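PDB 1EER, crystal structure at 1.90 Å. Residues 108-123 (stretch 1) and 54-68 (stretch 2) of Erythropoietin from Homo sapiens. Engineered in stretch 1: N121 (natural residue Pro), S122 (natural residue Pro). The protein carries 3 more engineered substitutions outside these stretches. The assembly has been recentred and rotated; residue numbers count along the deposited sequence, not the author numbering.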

# COMPACT_ATOMS: atom_id res chain seq x y z
N LEU A 108 11.59 1.75 11.75
CA LEU A 108 10.58 0.70 11.94
C LEU A 108 11.19 -0.71 11.99
O LEU A 108 10.82 -1.53 12.84
CB LEU A 108 9.54 0.78 10.82
CG LEU A 108 8.10 1.18 11.18
CD1 LEU A 108 8.07 2.06 12.43
CD2 LEU A 108 7.48 1.91 10.00
N LEU A 109 12.13 -0.99 11.08
CA LEU A 109 12.79 -2.29 11.00
C LEU A 109 13.63 -2.62 12.22
O LEU A 109 13.61 -3.74 12.73
CB LEU A 109 13.70 -2.35 9.78
CG LEU A 109 13.40 -3.43 8.76
CD1 LEU A 109 11.90 -3.66 8.67
CD2 LEU A 109 13.97 -3.01 7.42
N ARG A 110 14.39 -1.63 12.68
CA ARG A 110 15.26 -1.80 13.83
C ARG A 110 14.45 -2.24 15.03
O ARG A 110 14.83 -3.15 15.75
CB ARG A 110 15.97 -0.49 14.14
CG ARG A 110 16.64 -0.46 15.50
CD ARG A 110 17.37 0.85 15.70
NE ARG A 110 18.09 1.24 14.50
CZ ARG A 110 18.18 2.49 14.06
NH1 ARG A 110 17.59 3.47 14.73
NH2 ARG A 110 18.86 2.76 12.95
N ALA A 111 13.32 -1.57 15.25
CA ALA A 111 12.46 -1.90 16.38
C ALA A 111 12.03 -3.35 16.24
O ALA A 111 11.77 -4.02 17.23
CB ALA A 111 11.25 -0.99 16.39
N LEU A 112 11.97 -3.81 15.00
CA LEU A 112 11.59 -5.19 14.71
C LEU A 112 12.73 -6.15 15.04
O LEU A 112 12.55 -7.36 15.08
CB LEU A 112 11.21 -5.31 13.23
CG LEU A 112 10.02 -6.17 12.78
CD1 LEU A 112 10.37 -6.81 11.46
CD2 LEU A 112 9.66 -7.23 13.81
N GLY A 113 13.92 -5.60 15.27
CA GLY A 113 15.07 -6.43 15.61
C GLY A 113 15.95 -6.75 14.43
O GLY A 113 16.92 -7.49 14.57
N ALA A 114 15.61 -6.16 13.28
CA ALA A 114 16.34 -6.37 12.03
C ALA A 114 17.82 -5.99 12.08
O ALA A 114 18.67 -6.75 11.61
CB ALA A 114 15.66 -5.59 10.90
N GLN A 115 18.12 -4.82 12.64
CA GLN A 115 19.50 -4.37 12.73
C GLN A 115 20.32 -5.24 13.68
O GLN A 115 21.48 -5.55 13.40
CB GLN A 115 19.57 -2.92 13.18
CG GLN A 115 21.00 -2.42 13.21
CD GLN A 115 21.11 -1.01 13.72
OE1 GLN A 115 20.48 -0.64 14.71
NE2 GLN A 115 21.92 -0.21 13.04
N LYS A 116 19.73 -5.62 14.80
CA LYS A 116 20.42 -6.47 15.77
C LYS A 116 20.73 -7.84 15.17
O LYS A 116 21.87 -8.31 15.23
CB LYS A 116 19.55 -6.65 17.01
CG LYS A 116 20.32 -7.12 18.23
CD LYS A 116 19.89 -8.51 18.64
CE LYS A 116 21.09 -9.44 18.81
NZ LYS A 116 20.66 -10.83 19.16
N GLU A 117 19.71 -8.47 14.60
CA GLU A 117 19.86 -9.79 13.99
C GLU A 117 20.83 -9.76 12.81
O GLU A 117 21.67 -10.64 12.66
CB GLU A 117 18.49 -10.31 13.52
CG GLU A 117 18.12 -11.70 14.03
CD GLU A 117 16.87 -12.28 13.35
OE1 GLU A 117 16.12 -11.54 12.69
OE2 GLU A 117 16.65 -13.50 13.49
N ALA A 118 20.69 -8.74 11.97
CA ALA A 118 21.56 -8.60 10.81
C ALA A 118 23.04 -8.47 11.18
O ALA A 118 23.89 -9.04 10.50
CB ALA A 118 21.12 -7.40 9.98
N ILE A 119 23.35 -7.74 12.25
CA ILE A 119 24.75 -7.56 12.66
C ILE A 119 25.39 -8.83 13.24
O ILE A 119 26.58 -9.07 13.04
CB ILE A 119 24.91 -6.41 13.71
CG1 ILE A 119 24.72 -5.04 13.06
CG2 ILE A 119 26.31 -6.45 14.31
CD1 ILE A 119 25.11 -3.86 13.94
N SER A 120 24.60 -9.61 13.97
CA SER A 120 25.10 -10.84 14.57
C SER A 120 25.20 -11.97 13.56
O SER A 120 26.21 -12.67 13.48
CB SER A 120 24.19 -11.25 15.73
OG SER A 120 24.24 -10.28 16.76
N ASN A 121 24.14 -12.16 12.77
CA ASN A 121 24.11 -13.20 11.75
C ASN A 121 25.17 -12.91 10.70
O ASN A 121 25.49 -13.76 9.86
CB ASN A 121 22.72 -13.24 11.09
CG ASN A 121 22.02 -14.58 11.27
OD1 ASN A 121 22.01 -15.16 12.36
ND2 ASN A 121 21.42 -15.08 10.20
N SER A 122 25.72 -11.70 10.76
CA SER A 122 26.74 -11.26 9.82
C SER A 122 28.06 -10.91 10.50
O SER A 122 28.83 -10.13 9.96
CB SER A 122 26.25 -10.01 9.07
OG SER A 122 25.64 -10.35 7.83
N ASP A 123 28.32 -11.50 11.66
CA ASP A 123 29.56 -11.18 12.38
C ASP A 123 30.76 -12.08 12.08
O ASP A 123 31.79 -11.98 12.74
CB ASP A 123 29.30 -11.16 13.90
CG ASP A 123 28.85 -12.50 14.43
OD1 ASP A 123 28.96 -13.51 13.71
OD2 ASP A 123 28.37 -12.54 15.58
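Stretch 2 (54-68) MEVGQQAVEVWQGLA

W64 is the centre of the contact. Of all residues in the two stretches, it has the largest area covered by the other stretch. Its side chain is a knob in a hole formed by L109, A114, Q115 and A118. Chi1 is t, with CA-to-CB pointing toward stretch 1. Q115 CB lies over one face of the indole, 3.5 Å from the centroid of the W64 six-membered ring, a CH-pi contact. L109 CB approaches the ring edge, 3.8 Å from W64 CZ3. A114 CB is 4.0 Å from W64 CE3, and A118 CB is 3.7 Å from W64 CB.

Residues 56-68 of stretch 2 form a helix that continues later in the chain. It crosses helix 114-120 at -108°, so the two run neither parallel nor antiparallel. The axes come within 7.5 Å. Small residues line this close approach. A118 CA and V61 CA are 3.9 Å apart, and A118 CB is 3.6 Å from V61 CA. A60 CB lies 4.0 Å from A114 O.

Stretch 1 reaches this crossing through a break. Its earlier helix closes with a Schellman motif at G113, where phi is positive. G113 is also the N-cap of helix 114-120. L109, from before the break, extends the apolar patch along stretch 2. L109 CD2 is 3.6 Å from V63 CG1 and 3.4 Å from L67 CD2.

Beyond W64 the contact becomes polar. R110 NH2 is at the edge of the indole, 3.8 Å from W64 CH2. R110 NE makes a weak hydrogen bond to Q115 OE1 at 3.0 Å, within stretch 1. Water 2 bridges the stretches, accepting from W64 NE1 at 2.9 Å and from Q115 NE2 at 2.6 Å.

The other end of helix 114-120 meets the first turn of the stretch 2 helix. E117 OE1 is 3.3 Å from A60 CB, and E117 OE2 is 3.5 Å from G57 CA. The engineered N121 packs over G57. An ideal CB on G57 would be only 2.6 Å from N121 ND2, a clash, so the absent side chain leaves room here. N121 CB also touches V61 CG2 at 3.5 Å. Water 1 donates to Q58 OE1 at 2.6 Å and weakly to N121 O at 3.4 Å.

S122, also engineered, lies in the type I turn from S120 to D123. S122 OG is 3.1 Å from V61 CG1. S122 OG donates a weak hydrogen bond to Q65 OE1 at 3.4 Å, the only direct hydrogen bond between the stretches.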

# COMPACT_ATOMS: atom_id res chain seq x y z
N MET A 54 16.56 -20.83 3.78
CA MET A 54 17.70 -20.25 4.49
C MET A 54 17.38 -19.86 5.93
O MET A 54 16.24 -19.57 6.27
CB MET A 54 18.25 -19.04 3.73
CG MET A 54 17.25 -17.96 3.40
SD MET A 54 18.08 -16.46 2.85
CE MET A 54 17.67 -16.45 1.11
N GLU A 55 18.41 -19.89 6.77
CA GLU A 55 18.26 -19.51 8.17
C GLU A 55 17.46 -18.21 8.17
O GLU A 55 17.80 -17.28 7.43
CB GLU A 55 19.64 -19.29 8.81
CG GLU A 55 19.67 -19.45 10.32
CD GLU A 55 20.91 -18.85 10.94
OE1 GLU A 55 21.89 -18.60 10.19
OE2 GLU A 55 20.93 -18.64 12.17
N VAL A 56 16.41 -18.14 8.98
CA VAL A 56 15.56 -16.95 9.02
C VAL A 56 16.35 -15.69 9.34
O VAL A 56 16.07 -14.62 8.79
CB VAL A 56 14.43 -17.11 10.06
CG1 VAL A 56 13.46 -15.94 9.95
CG2 VAL A 56 13.70 -18.43 9.83
N GLY A 57 17.34 -15.82 10.21
CA GLY A 57 18.16 -14.67 10.57
C GLY A 57 18.79 -14.01 9.36
O GLY A 57 19.03 -12.81 9.37
N GLN A 58 19.07 -14.81 8.32
CA GLN A 58 19.66 -14.30 7.09
C GLN A 58 18.68 -13.39 6.35
O GLN A 58 19.08 -12.53 5.55
CB GLN A 58 20.09 -15.47 6.19
CG GLN A 58 20.69 -15.05 4.84
CD GLN A 58 21.90 -14.13 4.98
OE1 GLN A 58 22.62 -14.17 5.99
NE2 GLN A 58 22.14 -13.30 3.96
N GLN A 59 17.38 -13.57 6.59
CA GLN A 59 16.40 -12.70 5.95
C GLN A 59 16.69 -11.29 6.50
O GLN A 59 16.72 -10.31 5.76
CB GLN A 59 14.98 -13.14 6.31
CG GLN A 59 14.65 -14.59 5.95
CD GLN A 59 13.20 -14.94 6.26
OE1 GLN A 59 12.44 -14.12 6.76
NE2 GLN A 59 12.81 -16.18 5.96
N ALA A 60 16.91 -11.22 7.82
CA ALA A 60 17.22 -9.96 8.49
C ALA A 60 18.44 -9.31 7.85
O ALA A 60 18.42 -8.13 7.50
CB ALA A 60 17.47 -10.23 9.97
N VAL A 61 19.52 -10.08 7.71
CA VAL A 61 20.75 -9.58 7.10
C VAL A 61 20.48 -8.94 5.75
O VAL A 61 20.82 -7.78 5.50
CB VAL A 61 21.79 -10.72 6.90
CG1 VAL A 61 23.04 -10.18 6.21
CG2 VAL A 61 22.13 -11.35 8.24
N GLU A 62 19.85 -9.71 4.86
CA GLU A 62 19.53 -9.21 3.53
C GLU A 62 18.73 -7.91 3.52
O GLU A 62 19.13 -6.94 2.87
CB GLU A 62 18.74 -10.27 2.76
CG GLU A 62 19.60 -11.21 1.94
CD GLU A 62 18.78 -12.18 1.12
OE1 GLU A 62 17.85 -11.72 0.42
OE2 GLU A 62 19.06 -13.39 1.17
N VAL A 63 17.62 -7.88 4.24
CA VAL A 63 16.75 -6.70 4.27
C VAL A 63 17.39 -5.44 4.90
O VAL A 63 17.35 -4.36 4.32
CB VAL A 63 15.41 -7.02 4.99
CG1 VAL A 63 14.56 -5.75 5.16
CG2 VAL A 63 14.65 -8.06 4.19
N TRP A 64 17.97 -5.61 6.08
CA TRP A 64 18.59 -4.49 6.77
C TRP A 64 19.72 -3.87 5.95
O TRP A 64 19.76 -2.66 5.75
CB TRP A 64 19.11 -4.94 8.13
CG TRP A 64 19.71 -3.81 8.88
CD1 TRP A 64 21.04 -3.58 9.08
CD2 TRP A 64 19.02 -2.71 9.46
NE1 TRP A 64 21.22 -2.40 9.75
CE2 TRP A 64 19.99 -1.84 10.00
CE3 TRP A 64 17.66 -2.38 9.58
CZ2 TRP A 64 19.65 -0.65 10.65
CZ3 TRP A 64 17.33 -1.19 10.22
CH2 TRP A 64 18.32 -0.34 10.75
N GLN A 65 20.64 -4.69 5.48
CA GLN A 65 21.74 -4.15 4.69
C GLN A 65 21.23 -3.63 3.36
O GLN A 65 21.64 -2.56 2.92
CB GLN A 65 22.79 -5.22 4.47
CG GLN A 65 23.51 -5.58 5.72
CD GLN A 65 24.52 -6.66 5.48
OE1 GLN A 65 24.86 -7.42 6.39
NE2 GLN A 65 25.01 -6.75 4.26
N GLY A 66 20.34 -4.39 2.71
CA GLY A 66 19.82 -3.95 1.44
C GLY A 66 19.15 -2.59 1.53
O GLY A 66 19.33 -1.74 0.65
N LEU A 67 18.38 -2.39 2.60
CA LEU A 67 17.68 -1.13 2.84
C LEU A 67 18.66 0.02 3.04
O LEU A 67 18.42 1.13 2.58
CB LEU A 67 16.79 -1.26 4.08
CG LEU A 67 15.69 -0.22 4.27
CD1 LEU A 67 14.61 -0.41 3.21
CD2 LEU A 67 15.13 -0.35 5.68
N ALA A 68 19.76 -0.28 3.74
CA ALA A 68 20.80 0.72 3.99
C ALA A 68 21.39 1.20 2.67
O ALA A 68 21.56 2.40 2.45
CB ALA A 68 21.89 0.12 4.86
O HOH W 1 23.13 -15.45 8.17
O HOH W 2 23.41 -1.08 11.15